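Local coordinates for oligopeptide-binding protein appA (Bacillus subtilis, PDB 1XOC) that binds oligopeptides, among them tetra- and pentapeptides, as the solute-binding component of an ABC permease that can replace the Opp system in sporulation and genetic competence, at residues P223-G235 with F240-F253. Residues are numbered along the deposited sequence; the frame is centred on the assembly and turned at random.
Sequences PDANAAEAQLQAG and FNVPATDYKTAEKF. With ZN (zinc ion), chain P.
With CG anti to the carbonyl carbon (chi1 -67°), Phe-253 lays its ring against Gln-233, while Phe-240, its CG anti to the backbone N (chi1 -171°), turns one face of its ring to Ala-228. The two rings and Glu-229 carry much of the packing of helix 225-234 on segment 240-253, a short strand, a 3-10 turn and helix 247-250, in this family 5 solute-binding protein; strand 240-241 pairs with strand 483-496 and carries Asn-241, which packs on the bound peptide. Gln-233 CB sits over the centre of the Phe-253 ring, a CH-pi contact 3.7 Å from the centroid, and Ala-250 CA covers the opposite face. Leu-232 CD2 meets the ring edge, 4.2 Å from Phe-253 CD2, and reaches Val-242 CG2 at 3.9 Å. Replacing Phe-253 by alanine is likely to leave a gap between Gln-233 CB and Ala-250, with Leu-232 CD2 losing its aromatic neighbour. Ala-228 CB makes a second CH-pi contact, 3.8 Å from the Phe-240 centroid and offset toward the rim. Glu-229 buries its carboxylate among Phe-240, Val-242 and Pro-243; with OE2 lacking any polar partner, protonation is probably favoured. Nearby Asp-246 is salt-bridged to Lys-371. Glu-229 OE2 lies in the Phe-240 ring plane, at its edge, 3.0 Å from Phe-240 CE2.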
ATOM      1  N   PRO A 223       2.125 -17.080   7.139  1.00 29.50           N
ATOM      2  CA  PRO A 223       2.359 -16.910   5.685  1.00 29.04           C
ATOM      3  C   PRO A 223       1.934 -18.113   4.851  1.00 28.79           C
ATOM      4  O   PRO A 223       2.760 -18.786   4.209  1.00 27.43           O
ATOM      5  CB  PRO A 223       3.842 -16.609   5.626  1.00 29.94           C
ATOM      6  CG  PRO A 223       4.372 -17.507   6.656  1.00 31.22           C
ATOM      7  CD  PRO A 223       3.380 -17.455   7.818  1.00 30.08           C
ATOM      8  N   ASP A 224       0.637 -18.398   4.934  1.00 28.85           N
ATOM      9  CA  ASP A 224      -0.028 -19.494   4.295  1.00 30.48           C
ATOM     10  C   ASP A 224      -1.519 -19.284   4.486  1.00 31.45           C
ATOM     11  O   ASP A 224      -2.050 -19.499   5.572  1.00 31.27           O
ATOM     12  CB  ASP A 224       0.380 -20.800   4.962  1.00 31.02           C
ATOM     13  CG  ASP A 224      -0.306 -21.993   4.373  1.00 33.34           C
ATOM     14  OD1 ASP A 224      -1.418 -21.898   3.817  1.00 36.37           O
ATOM     15  OD2 ASP A 224       0.308 -23.055   4.473  1.00 39.21           O
ATOM     16  N   ALA A 225      -2.196 -18.824   3.437  1.00 32.11           N
ATOM     17  CA  ALA A 225      -3.600 -18.441   3.534  1.00 32.41           C
ATOM     18  C   ALA A 225      -4.463 -19.632   3.964  1.00 33.06           C
ATOM     19  O   ALA A 225      -5.424 -19.448   4.701  1.00 33.57           O
ATOM     20  CB  ALA A 225      -4.091 -17.879   2.200  1.00 32.73           C
ATOM     21  N   ASN A 226      -4.112 -20.834   3.527  1.00 33.07           N
ATOM     22  CA  ASN A 226      -4.903 -22.021   3.872  1.00 33.50           C
ATOM     23  C   ASN A 226      -4.789 -22.323   5.363  1.00 33.42           C
ATOM     24  O   ASN A 226      -5.776 -22.677   6.011  1.00 33.41           O
ATOM     25  CB  ASN A 226      -4.496 -23.243   3.052  1.00 34.53           C
ATOM     26  CG  ASN A 226      -4.917 -23.150   1.578  1.00 37.17           C
ATOM     27  OD1 ASN A 226      -4.439 -23.940   0.742  1.00 43.44           O
ATOM     28  ND2 ASN A 226      -5.818 -22.234   1.256  1.00 37.43           N
ATOM     29  N   ALA A 227      -3.578 -22.173   5.903  1.00 32.36           N
ATOM     30  CA  ALA A 227      -3.355 -22.367   7.328  1.00 31.71           C
ATOM     31  C   ALA A 227      -4.112 -21.343   8.150  1.00 30.70           C
ATOM     32  O   ALA A 227      -4.637 -21.686   9.206  1.00 29.58           O
ATOM     33  CB  ALA A 227      -1.846 -22.330   7.659  1.00 31.47           C
ATOM     34  N   ALA A 228      -4.191 -20.096   7.670  1.00 30.25           N
ATOM     35  CA  ALA A 228      -4.883 -19.044   8.378  1.00 30.67           C
ATOM     36  C   ALA A 228      -6.365 -19.339   8.386  1.00 30.74           C
ATOM     37  O   ALA A 228      -7.045 -19.106   9.376  1.00 31.70           O
ATOM     38  CB  ALA A 228      -4.642 -17.711   7.706  1.00 30.47           C
ATOM     39  N   GLU A 229      -6.885 -19.815   7.268  1.00 30.48           N
ATOM     40  CA  GLU A 229      -8.300 -20.222   7.209  1.00 31.23           C
ATOM     41  C   GLU A 229      -8.612 -21.348   8.192  1.00 31.00           C
ATOM     42  O   GLU A 229      -9.623 -21.302   8.907  1.00 30.44           O
ATOM     43  CB  GLU A 229      -8.693 -20.604   5.787  1.00 32.86           C
ATOM     44  CG  GLU A 229      -8.776 -19.400   4.908  1.00 37.12           C
ATOM     45  CD  GLU A 229      -9.750 -18.374   5.449  1.00 47.59           C
ATOM     46  OE1 GLU A 229     -10.638 -18.745   6.267  1.00 55.65           O
ATOM     47  OE2 GLU A 229      -9.642 -17.188   5.066  1.00 53.92           O
ATOM     48  N   ALA A 230      -7.735 -22.338   8.256  1.00 30.30           N
ATOM     49  CA  ALA A 230      -7.863 -23.397   9.260  1.00 30.07           C
ATOM     50  C   ALA A 230      -7.829 -22.868  10.699  1.00 29.83           C
ATOM     51  O   ALA A 230      -8.568 -23.361  11.553  1.00 29.55           O
ATOM     52  CB  ALA A 230      -6.776 -24.425   9.077  1.00 29.94           C
ATOM     53  N   GLN A 231      -6.966 -21.891  10.983  1.00 28.98           N
ATOM     54  CA  GLN A 231      -6.909 -21.305  12.329  1.00 29.29           C
ATOM     55  C   GLN A 231      -8.163 -20.534  12.670  1.00 29.51           C
ATOM     56  O   GLN A 231      -8.599 -20.538  13.811  1.00 29.98           O
ATOM     57  CB  GLN A 231      -5.702 -20.412  12.494  1.00 28.90           C
ATOM     58  CG  GLN A 231      -4.416 -21.216  12.508  1.00 28.61           C
ATOM     59  CD  GLN A 231      -3.226 -20.441  12.974  1.00 30.53           C
ATOM     60  OE1 GLN A 231      -2.089 -20.742  12.577  1.00 35.12           O
ATOM     61  NE2 GLN A 231      -3.450 -19.439  13.792  1.00 29.25           N
ATOM     62  N   LEU A 232      -8.714 -19.844  11.673  1.00 29.94           N
ATOM     63  CA  LEU A 232      -9.981 -19.146  11.812  1.00 30.46           C
ATOM     64  C   LEU A 232     -11.117 -20.102  12.194  1.00 30.92           C
ATOM     65  O   LEU A 232     -11.898 -19.827  13.112  1.00 30.64           O
ATOM     66  CB  LEU A 232     -10.302 -18.449  10.487  1.00 30.04           C
ATOM     67  CG  LEU A 232     -11.452 -17.465  10.549  1.00 30.28           C
ATOM     68  CD1 LEU A 232     -11.198 -16.282  11.428  1.00 30.87           C
ATOM     69  CD2 LEU A 232     -11.765 -16.994   9.113  1.00 31.24           C
ATOM     70  N   GLN A 233     -11.202 -21.227  11.493  1.00 31.52           N
ATOM     71  CA  GLN A 233     -12.164 -22.286  11.827  1.00 32.31           C
ATOM     72  C   GLN A 233     -12.019 -22.756  13.277  1.00 32.67           C
ATOM     73  O   GLN A 233     -13.010 -22.995  13.962  1.00 33.43           O
ATOM     74  CB  GLN A 233     -11.996 -23.475  10.883  1.00 32.03           C
ATOM     75  CG  GLN A 233     -13.046 -24.573  11.084  1.00 33.36           C
ATOM     76  CD  GLN A 233     -12.944 -25.675  10.049  1.00 36.16           C
ATOM     77  OE1 GLN A 233     -13.958 -26.116   9.486  1.00 42.41           O
ATOM     78  NE2 GLN A 233     -11.714 -26.139   9.791  1.00 42.22           N
ATOM     79  N   ALA A 234     -10.777 -22.894  13.728  1.00 32.70           N
ATOM     80  CA  ALA A 234     -10.484 -23.445  15.054  1.00 32.98           C
ATOM     81  C   ALA A 234     -10.638 -22.419  16.161  1.00 32.96           C
ATOM     82  O   ALA A 234     -10.667 -22.784  17.328  1.00 34.17           O
ATOM     83  CB  ALA A 234      -9.068 -24.020  15.086  1.00 32.66           C
ATOM     84  N   GLY A 235     -10.719 -21.144  15.830  1.00 32.66           N
ATOM     85  CA  GLY A 235     -10.755 -20.098  16.844  1.00 32.86           C
ATOM     86  C   GLY A 235      -9.411 -19.621  17.333  1.00 32.55           C
ATOM     87  O   GLY A 235      -9.339 -18.851  18.282  1.00 34.24           O
ATOM     88  N   PHE A 240      -9.836 -11.970   9.946  1.00 29.74           N
ATOM     89  CA  PHE A 240      -9.033 -12.376   8.788  1.00 29.71           C
ATOM     90  C   PHE A 240      -9.718 -11.977   7.494  1.00 29.99           C
ATOM     91  O   PHE A 240     -10.936 -12.083   7.389  1.00 29.27           O
ATOM     92  CB  PHE A 240      -8.789 -13.904   8.815  1.00 29.99           C
ATOM     93  CG  PHE A 240      -7.796 -14.368   7.793  1.00 29.78           C
ATOM     94  CD1 PHE A 240      -6.535 -13.824   7.769  1.00 30.61           C
ATOM     95  CD2 PHE A 240      -8.142 -15.267   6.816  1.00 30.15           C
ATOM     96  CE1 PHE A 240      -5.615 -14.236   6.803  1.00 32.99           C
ATOM     97  CE2 PHE A 240      -7.212 -15.659   5.822  1.00 30.19           C
ATOM     98  CZ  PHE A 240      -5.982 -15.144   5.828  1.00 29.00           C
ATOM     99  N   ASN A 241      -8.915 -11.578   6.492  1.00 30.32           N
ATOM    100  CA  ASN A 241      -9.375 -11.345   5.123  1.00 30.37           C
ATOM    101  C   ASN A 241      -9.377 -12.660   4.372  1.00 30.79           C
ATOM    102  O   ASN A 241      -8.331 -13.121   3.886  1.00 30.12           O
ATOM    103  CB  ASN A 241      -8.449 -10.341   4.434  1.00 31.27           C
ATOM    104  CG  ASN A 241      -8.992  -9.847   3.083  1.00 32.87           C
ATOM    105  OD1 ASN A 241     -10.027 -10.309   2.572  1.00 32.87           O
ATOM    106  ND2 ASN A 241      -8.268  -8.890   2.504  1.00 39.32           N
ATOM    107  N   VAL A 242     -10.531 -13.293   4.321  1.00 29.56           N
ATOM    108  CA  VAL A 242     -10.671 -14.610   3.725  1.00 30.53           C
ATOM    109  C   VAL A 242     -10.578 -14.542   2.206  1.00 30.95           C
ATOM    110  O   VAL A 242     -11.321 -13.780   1.574  1.00 30.08           O
ATOM    111  CB  VAL A 242     -12.056 -15.220   4.081  1.00 30.43           C
ATOM    112  CG1 VAL A 242     -12.240 -16.576   3.438  1.00 32.69           C
ATOM    113  CG2 VAL A 242     -12.223 -15.265   5.592  1.00 32.79           C
ATOM    114  N   PRO A 243      -9.722 -15.371   1.593  1.00 31.86           N
ATOM    115  CA  PRO A 243      -9.722 -15.447   0.121  1.00 31.54           C
ATOM    116  C   PRO A 243     -11.098 -15.778  -0.443  1.00 31.57           C
ATOM    117  O   PRO A 243     -11.820 -16.589   0.127  1.00 31.15           O
ATOM    118  CB  PRO A 243      -8.772 -16.620  -0.163  1.00 32.37           C
ATOM    119  CG  PRO A 243      -7.857 -16.651   1.002  1.00 32.59           C
ATOM    120  CD  PRO A 243      -8.708 -16.269   2.183  1.00 31.95           C
ATOM    121  N   ALA A 244     -11.448 -15.200  -1.588  1.00 32.23           N
ATOM    122  CA  ALA A 244     -12.782 -15.437  -2.175  1.00 32.63           C
ATOM    123  C   ALA A 244     -13.122 -16.904  -2.394  1.00 33.37           C
ATOM    124  O   ALA A 244     -14.276 -17.316  -2.226  1.00 34.32           O
ATOM    125  CB  ALA A 244     -12.926 -14.699  -3.492  1.00 32.91           C
ATOM    126  N   THR A 245     -12.128 -17.701  -2.787  1.00 33.29           N
ATOM    127  CA  THR A 245     -12.331 -19.109  -3.037  1.00 33.87           C
ATOM    128  C   THR A 245     -12.741 -19.873  -1.776  1.00 33.40           C
ATOM    129  O   THR A 245     -13.352 -20.930  -1.876  1.00 33.93           O
ATOM    130  CB  THR A 245     -11.069 -19.765  -3.667  1.00 34.22           C
ATOM    131  OG1 THR A 245      -9.932 -19.503  -2.855  1.00 36.02           O
ATOM    132  CG2 THR A 245     -10.792 -19.192  -5.046  1.00 35.72           C
ATOM    133  N   ASP A 246     -12.432 -19.320  -0.600  1.00 33.00           N
ATOM    134  CA  ASP A 246     -12.790 -19.944   0.673  1.00 33.23           C
ATOM    135  C   ASP A 246     -14.046 -19.346   1.332  1.00 32.72           C
ATOM    136  O   ASP A 246     -14.360 -19.694   2.471  1.00 32.59           O
ATOM    137  CB  ASP A 246     -11.616 -19.829   1.648  1.00 33.67           C
ATOM    138  CG  ASP A 246     -10.400 -20.610   1.191  1.00 36.65           C
ATOM    139  OD1 ASP A 246      -9.299 -20.038   1.176  1.00 40.20           O
ATOM    140  OD2 ASP A 246     -10.553 -21.798   0.850  1.00 42.03           O
ATOM    141  N   TYR A 247     -14.752 -18.450   0.638  1.00 31.79           N
ATOM    142  CA  TYR A 247     -15.912 -17.780   1.225  1.00 31.99           C
ATOM    143  C   TYR A 247     -16.981 -18.768   1.717  1.00 31.90           C
ATOM    144  O   TYR A 247     -17.452 -18.666   2.850  1.00 30.21           O
ATOM    145  CB  TYR A 247     -16.554 -16.818   0.222  1.00 31.89           C
ATOM    146  CG  TYR A 247     -17.622 -15.977   0.869  1.00 30.68           C
ATOM    147  CD1 TYR A 247     -18.900 -16.490   1.089  1.00 29.00           C
ATOM    148  CD2 TYR A 247     -17.359 -14.693   1.263  1.00 31.60           C
ATOM    149  CE1 TYR A 247     -19.883 -15.721   1.706  1.00 29.79           C
ATOM    150  CE2 TYR A 247     -18.328 -13.914   1.878  1.00 31.75           C
ATOM    151  CZ  TYR A 247     -19.598 -14.435   2.079  1.00 30.50           C
ATOM    152  OH  TYR A 247     -20.558 -13.683   2.692  1.00 30.69           O
ATOM    153  N   LYS A 248     -17.379 -19.696   0.859  1.00 31.68           N
ATOM    154  CA  LYS A 248     -18.468 -20.602   1.198  1.00 33.45           C
ATOM    155  C   LYS A 248     -18.081 -21.550   2.325  1.00 33.27           C
ATOM    156  O   LYS A 248     -18.935 -21.973   3.096  1.00 34.18           O
ATOM    157  CB  LYS A 248     -18.968 -21.345  -0.023  1.00 34.02           C
ATOM    158  CG  LYS A 248     -19.719 -20.412  -0.947  1.00 36.25           C
ATOM    159  CD  LYS A 248     -20.672 -21.140  -1.833  1.00 37.34           C
ATOM    160  CE  LYS A 248     -19.974 -21.923  -2.937  1.00 40.32           C
ATOM    161  NZ  LYS A 248     -20.983 -22.653  -3.761  1.00 41.37           N
ATOM    162  N   THR A 249     -16.795 -21.853   2.428  1.00 33.26           N
ATOM    163  CA  THR A 249     -16.281 -22.616   3.555  1.00 33.39           C
ATOM    164  C   THR A 249     -16.389 -21.793   4.850  1.00 32.45           C
ATOM    165  O   THR A 249     -16.989 -22.235   5.848  1.00 32.52           O
ATOM    166  CB  THR A 249     -14.818 -23.043   3.284  1.00 33.38           C
ATOM    167  OG1 THR A 249     -14.791 -23.868   2.118  1.00 36.25           O
ATOM    168  CG2 THR A 249     -14.250 -23.843   4.452  1.00 34.44           C
ATOM    169  N   ALA A 250     -15.834 -20.590   4.819  1.00 31.93           N
ATOM    170  CA  ALA A 250     -15.716 -19.773   6.023  1.00 31.86           C
ATOM    171  C   ALA A 250     -17.046 -19.252   6.542  1.00 32.20           C
ATOM    172  O   ALA A 250     -17.203 -19.045   7.742  1.00 31.84           O
ATOM    173  CB  ALA A 250     -14.750 -18.632   5.796  1.00 31.76           C
ATOM    174  N   GLU A 251     -18.005 -19.032   5.661  1.00 32.66           N
ATOM    175  CA  GLU A 251     -19.285 -18.513   6.102  1.00 33.58           C
ATOM    176  C   GLU A 251     -20.019 -19.505   7.009  1.00 34.25           C
ATOM    177  O   GLU A 251     -20.924 -19.102   7.724  1.00 35.36           O
ATOM    178  CB  GLU A 251     -20.167 -18.064   4.916  1.00 33.90           C
ATOM    179  CG  GLU A 251     -20.807 -19.151   4.141  1.00 34.56           C
ATOM    180  CD  GLU A 251     -21.861 -18.644   3.129  1.00 34.80           C
ATOM    181  OE1 GLU A 251     -22.460 -17.559   3.345  1.00 35.54           O
ATOM    182  OE2 GLU A 251     -22.084 -19.353   2.126  1.00 36.54           O
ATOM    183  N   LYS A 252     -19.621 -20.778   6.985  1.00 33.72           N
ATOM    184  CA  LYS A 252     -20.180 -21.802   7.859  1.00 34.69           C
ATOM    185  C   LYS A 252     -19.496 -21.901   9.225  1.00 34.13           C
ATOM    186  O   LYS A 252     -19.999 -22.603  10.110  1.00 33.61           O
ATOM    187  CB  LYS A 252     -20.046 -23.152   7.188  1.00 34.94           C
ATOM    188  CG  LYS A 252     -20.833 -23.292   5.902  1.00 36.74           C
ATOM    189  CD  LYS A 252     -20.541 -24.650   5.253  1.00 38.03           C
ATOM    190  CE  LYS A 252     -21.222 -24.796   3.898  1.00 40.30           C
ATOM    191  NZ  LYS A 252     -22.703 -25.050   4.008  1.00 45.20           N
ATOM    192  N   PHE A 253     -18.361 -21.231   9.397  1.00 33.83           N
ATOM    193  CA  PHE A 253     -17.578 -21.348  10.631  1.00 34.50           C
ATOM    194  C   PHE A 253     -18.354 -20.764  11.793  1.00 35.27           C
ATOM    195  O   PHE A 253     -19.120 -19.811  11.642  1.00 35.91           O
ATOM    196  CB  PHE A 253     -16.250 -20.590  10.554  1.00 33.09           C
ATOM    197  CG  PHE A 253     -15.251 -21.154   9.579  1.00 32.55           C
ATOM    198  CD1 PHE A 253     -15.408 -22.399   9.000  1.00 32.03           C
ATOM    199  CD2 PHE A 253     -14.121 -20.414   9.260  1.00 30.07           C
ATOM    200  CE1 PHE A 253     -14.465 -22.898   8.101  1.00 32.22           C
ATOM    201  CE2 PHE A 253     -13.168 -20.900   8.368  1.00 30.77           C
ATOM    202  CZ  PHE A 253     -13.342 -22.133   7.784  1.00 31.84           C
TER
HETATM  203 ZN    ZN P 534      -0.594 -24.849   3.675  1.00 93.24          ZN
HETATM  204  O   HOH W   1      -1.201 -24.554   1.648  0.50 32.93           O